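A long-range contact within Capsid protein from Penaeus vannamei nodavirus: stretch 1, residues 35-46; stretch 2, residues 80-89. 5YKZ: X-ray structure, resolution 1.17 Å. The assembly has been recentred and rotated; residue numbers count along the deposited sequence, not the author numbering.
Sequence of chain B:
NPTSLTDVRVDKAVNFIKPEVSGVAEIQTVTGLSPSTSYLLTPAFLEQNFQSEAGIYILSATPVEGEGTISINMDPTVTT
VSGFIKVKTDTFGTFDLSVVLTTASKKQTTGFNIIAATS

Stretch 1 35-46: PSTSYLLTPAFL
Stretch 2, residues 80-89: TVSGFIKVKT

Two antiparallel strands, 38-46 and 85-88, pair edge to edge; their axes approach to 4.6 Å at 154°. The stretches bury 853 Å² between them. Most paired residues lie near -110/135, with Tyr-39 (-131/157) and Val-87 (-148/141) more extended; Ser-36 (48/51) and Gly-83 (89/154) have positive phi.

The register is Ser-38 with Lys-88, Tyr-39 with Val-87, Leu-40 with Lys-86 and Leu-41 with Ile-85. Tyr-39 and Val-87 form a hydrogen-bonded pair: Tyr-39 N donates to Val-87 O (2.9 Å), and Val-87 N to Tyr-39 O (3.1 Å). Leu-41 and Ile-85 form the next. Leu-41 N reaches Ile-85 O at 2.8 Å, and Ile-85 N reaches Leu-41 O at 3.0 Å. The ladder continues into the loop, where Thr-89 N donates to Thr-37 O (2.9 Å). The return bond uses a side chain: Thr-37 N donates to Thr-89 OG1 (3.0 Å). The p rotamer of Thr-89 places that hydroxyl. Thr-37, rotamer m, turns OG1 back to Pro-35 O at 2.8 Å. CA-H...O contacts support the ladder, such as Leu-40 CA to Ile-85 O at 3.2 Å.

Tyr-39, Leu-41, Ile-85 and Val-87 share one face. Leu-41 (m, t) brings CD1 to Ile-85 CG2 at 3.8 Å and to Val-87 CG1 at 4.1 Å; branched apolar chains suit this buried face. Tyr-39 (m) is buried, with its OH hydrogen-bonded just outside the stretches.

Ser-38, Leu-40, Lys-86 and Lys-88 share the other face. Leu-40 (t, p) sets CD1 3.9 Å from Phe-84 CD1. Lys-86 (t, p, p, p) curls its aliphatic chain, CD lying 3.3 Å from Tyr-39 O, while NZ bonds elsewhere in the structure. Lys-88 is all t and exposed.

Beyond the ladder, Gly-83 adopts angles that call for glycine. Pro-43 CG meets Val-81 CG1 at 4.0 Å. Phe-45 (p) directs its ring edge at Val-81, Phe-45 CE2 to Val-81 CG2 3.7 Å.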

# COMPACT_ATOMS: atom_id res chain seq x y z
N PRO B 35 0.18 -14.69 -19.13
CA PRO B 35 1.34 -15.52 -19.08
C PRO B 35 2.63 -14.73 -19.16
O PRO B 35 2.72 -13.73 -19.90
CB PRO B 35 1.16 -16.46 -20.28
CG PRO B 35 -0.30 -16.52 -20.42
CD PRO B 35 -0.69 -15.09 -20.27
N SER B 36 3.65 -15.17 -18.45
CA SER B 36 5.01 -14.65 -18.58
C SER B 36 5.05 -13.18 -18.58
O SER B 36 5.71 -12.53 -19.38
CB SER B 36 5.72 -15.29 -19.82
OG SER B 36 5.65 -16.70 -19.80
N THR B 37 4.40 -12.57 -17.57
CA THR B 37 4.28 -11.13 -17.44
C THR B 37 4.63 -10.74 -15.98
O THR B 37 4.26 -11.45 -15.05
CB THR B 37 2.83 -10.69 -17.70
OG1 THR B 37 2.49 -11.06 -19.09
CG2 THR B 37 2.63 -9.18 -17.61
N SER B 38 5.26 -9.61 -15.87
CA SER B 38 5.67 -9.08 -14.55
C SER B 38 4.65 -8.10 -14.04
O SER B 38 4.07 -7.26 -14.74
CB SER B 38 7.04 -8.46 -14.68
OG SER B 38 7.99 -9.59 -14.84
N TYR B 39 4.46 -8.22 -12.72
CA TYR B 39 3.50 -7.40 -11.93
C TYR B 39 4.15 -6.84 -10.73
O TYR B 39 5.13 -7.47 -10.21
CB TYR B 39 2.28 -8.25 -11.54
CG TYR B 39 1.52 -8.75 -12.70
CD1 TYR B 39 0.52 -7.96 -13.26
CD2 TYR B 39 1.76 -9.98 -13.30
CE1 TYR B 39 -0.18 -8.38 -14.39
CE2 TYR B 39 1.03 -10.40 -14.41
CZ TYR B 39 0.09 -9.58 -14.92
OH TYR B 39 -0.65 -10.05 -16.02
N LEU B 40 3.65 -5.79 -10.20
CA LEU B 40 4.05 -5.25 -8.86
C LEU B 40 2.91 -5.48 -7.91
O LEU B 40 1.73 -5.21 -8.28
CB LEU B 40 4.29 -3.80 -9.05
CG LEU B 40 5.00 -3.10 -7.97
CD1 LEU B 40 6.51 -3.50 -7.84
CD2 LEU B 40 4.87 -1.59 -8.11
N LEU B 41 3.19 -5.89 -6.70
CA LEU B 41 2.19 -6.09 -5.67
C LEU B 41 2.41 -5.13 -4.55
O LEU B 41 3.55 -5.00 -4.06
CB LEU B 41 2.23 -7.51 -5.08
CG LEU B 41 2.48 -8.64 -6.04
CD1 LEU B 41 2.49 -9.97 -5.36
CD2 LEU B 41 1.44 -8.66 -7.19
N THR B 42 1.37 -4.43 -4.06
CA THR B 42 1.45 -3.49 -2.97
C THR B 42 0.39 -3.82 -1.95
O THR B 42 -0.73 -4.26 -2.33
CB THR B 42 1.26 -2.05 -3.52
OG1 THR B 42 -0.02 -1.96 -4.26
CG2 THR B 42 2.36 -1.69 -4.43
N PRO B 43 0.65 -3.64 -0.67
CA PRO B 43 -0.30 -4.04 0.38
C PRO B 43 -1.47 -3.11 0.53
O PRO B 43 -1.32 -1.90 0.29
CB PRO B 43 0.57 -4.01 1.66
CG PRO B 43 1.61 -2.95 1.34
CD PRO B 43 1.93 -3.12 -0.10
N ALA B 44 -2.57 -3.57 1.05
CA ALA B 44 -3.74 -2.75 1.36
C ALA B 44 -4.66 -3.50 2.27
O ALA B 44 -4.75 -4.78 2.16
CB ALA B 44 -4.49 -2.33 0.11
N PHE B 45 -5.47 -2.83 3.06
CA PHE B 45 -6.56 -3.47 3.77
C PHE B 45 -7.58 -2.40 4.14
O PHE B 45 -7.26 -1.19 4.19
CB PHE B 45 -6.09 -4.27 4.98
CG PHE B 45 -5.34 -3.45 5.98
CD1 PHE B 45 -5.96 -2.60 6.83
CD2 PHE B 45 -3.98 -3.55 6.04
CE1 PHE B 45 -5.20 -1.82 7.75
CE2 PHE B 45 -3.25 -2.80 6.90
CZ PHE B 45 -3.87 -1.94 7.74
N LEU B 46 -8.81 -2.81 4.41
CA LEU B 46 -9.92 -1.92 4.57
C LEU B 46 -10.72 -2.22 5.81
O LEU B 46 -11.26 -3.35 5.93
CB LEU B 46 -10.80 -2.00 3.30
CG LEU B 46 -11.97 -1.10 3.27
CD1 LEU B 46 -11.65 0.37 3.32
CD2 LEU B 46 -12.79 -1.31 2.02
N THR B 80 3.79 -1.35 10.62
CA THR B 80 4.32 -1.30 9.26
C THR B 80 3.29 -1.80 8.27
O THR B 80 2.71 -2.89 8.50
CB THR B 80 5.57 -2.15 9.17
OG1 THR B 80 6.58 -1.57 10.00
CG2 THR B 80 6.11 -2.31 7.80
N VAL B 81 3.09 -1.06 7.20
CA VAL B 81 2.33 -1.56 6.03
C VAL B 81 3.19 -1.15 4.87
O VAL B 81 3.10 0.01 4.42
CB VAL B 81 0.94 -1.01 5.99
CG1 VAL B 81 0.19 -1.57 4.78
CG2 VAL B 81 0.13 -1.37 7.25
N SER B 82 4.09 -2.03 4.41
CA SER B 82 5.12 -1.56 3.50
C SER B 82 5.65 -2.72 2.66
O SER B 82 5.28 -3.91 2.87
CB SER B 82 6.23 -0.95 4.31
OG SER B 82 7.03 -0.10 3.46
N GLY B 83 6.52 -2.38 1.75
CA GLY B 83 7.08 -3.32 0.80
C GLY B 83 6.29 -3.47 -0.44
O GLY B 83 5.09 -3.25 -0.44
N PHE B 84 6.99 -3.86 -1.49
CA PHE B 84 6.35 -4.12 -2.75
C PHE B 84 7.07 -5.25 -3.42
O PHE B 84 8.34 -5.37 -3.32
CB PHE B 84 6.30 -2.87 -3.66
CG PHE B 84 7.58 -2.07 -3.76
CD1 PHE B 84 8.53 -2.29 -4.69
CD2 PHE B 84 7.78 -1.00 -2.92
CE1 PHE B 84 9.66 -1.54 -4.77
CE2 PHE B 84 8.86 -0.21 -3.05
CZ PHE B 84 9.81 -0.49 -3.89
N ILE B 85 6.35 -6.14 -4.03
CA ILE B 85 6.85 -7.36 -4.67
C ILE B 85 6.82 -7.22 -6.16
O ILE B 85 5.82 -6.77 -6.74
CB ILE B 85 5.98 -8.56 -4.21
CG1 ILE B 85 6.28 -8.90 -2.79
CG2 ILE B 85 6.23 -9.76 -5.14
CD1 ILE B 85 5.29 -9.87 -2.14
N LYS B 86 7.87 -7.61 -6.83
CA LYS B 86 7.92 -7.78 -8.26
C LYS B 86 7.96 -9.26 -8.53
O LYS B 86 8.81 -9.97 -8.01
CB LYS B 86 9.15 -7.10 -8.86
CG LYS B 86 9.40 -7.27 -10.33
CD LYS B 86 8.25 -6.99 -11.28
CE LYS B 86 7.94 -5.55 -11.21
NZ LYS B 86 9.03 -4.64 -11.57
N VAL B 87 7.05 -9.74 -9.35
CA VAL B 87 6.93 -11.16 -9.61
C VAL B 87 6.45 -11.37 -11.02
O VAL B 87 5.59 -10.60 -11.56
CB VAL B 87 6.00 -11.83 -8.60
CG1 VAL B 87 4.57 -11.22 -8.65
CG2 VAL B 87 6.02 -13.36 -8.72
N LYS B 88 7.00 -12.38 -11.67
CA LYS B 88 6.61 -12.79 -13.03
C LYS B 88 5.80 -14.03 -12.98
O LYS B 88 6.14 -15.01 -12.32
CB LYS B 88 7.84 -12.98 -13.86
CG LYS B 88 7.61 -13.24 -15.37
CD LYS B 88 8.93 -13.41 -16.14
CE LYS B 88 8.70 -13.77 -17.60
NZ LYS B 88 10.01 -13.85 -18.36
N THR B 89 4.74 -14.01 -13.74
CA THR B 89 3.93 -15.20 -13.88
C THR B 89 4.64 -16.26 -14.76
O THR B 89 5.56 -15.98 -15.53
CB THR B 89 2.61 -14.94 -14.48
OG1 THR B 89 2.82 -14.26 -15.73
CG2 THR B 89 1.77 -14.00 -13.57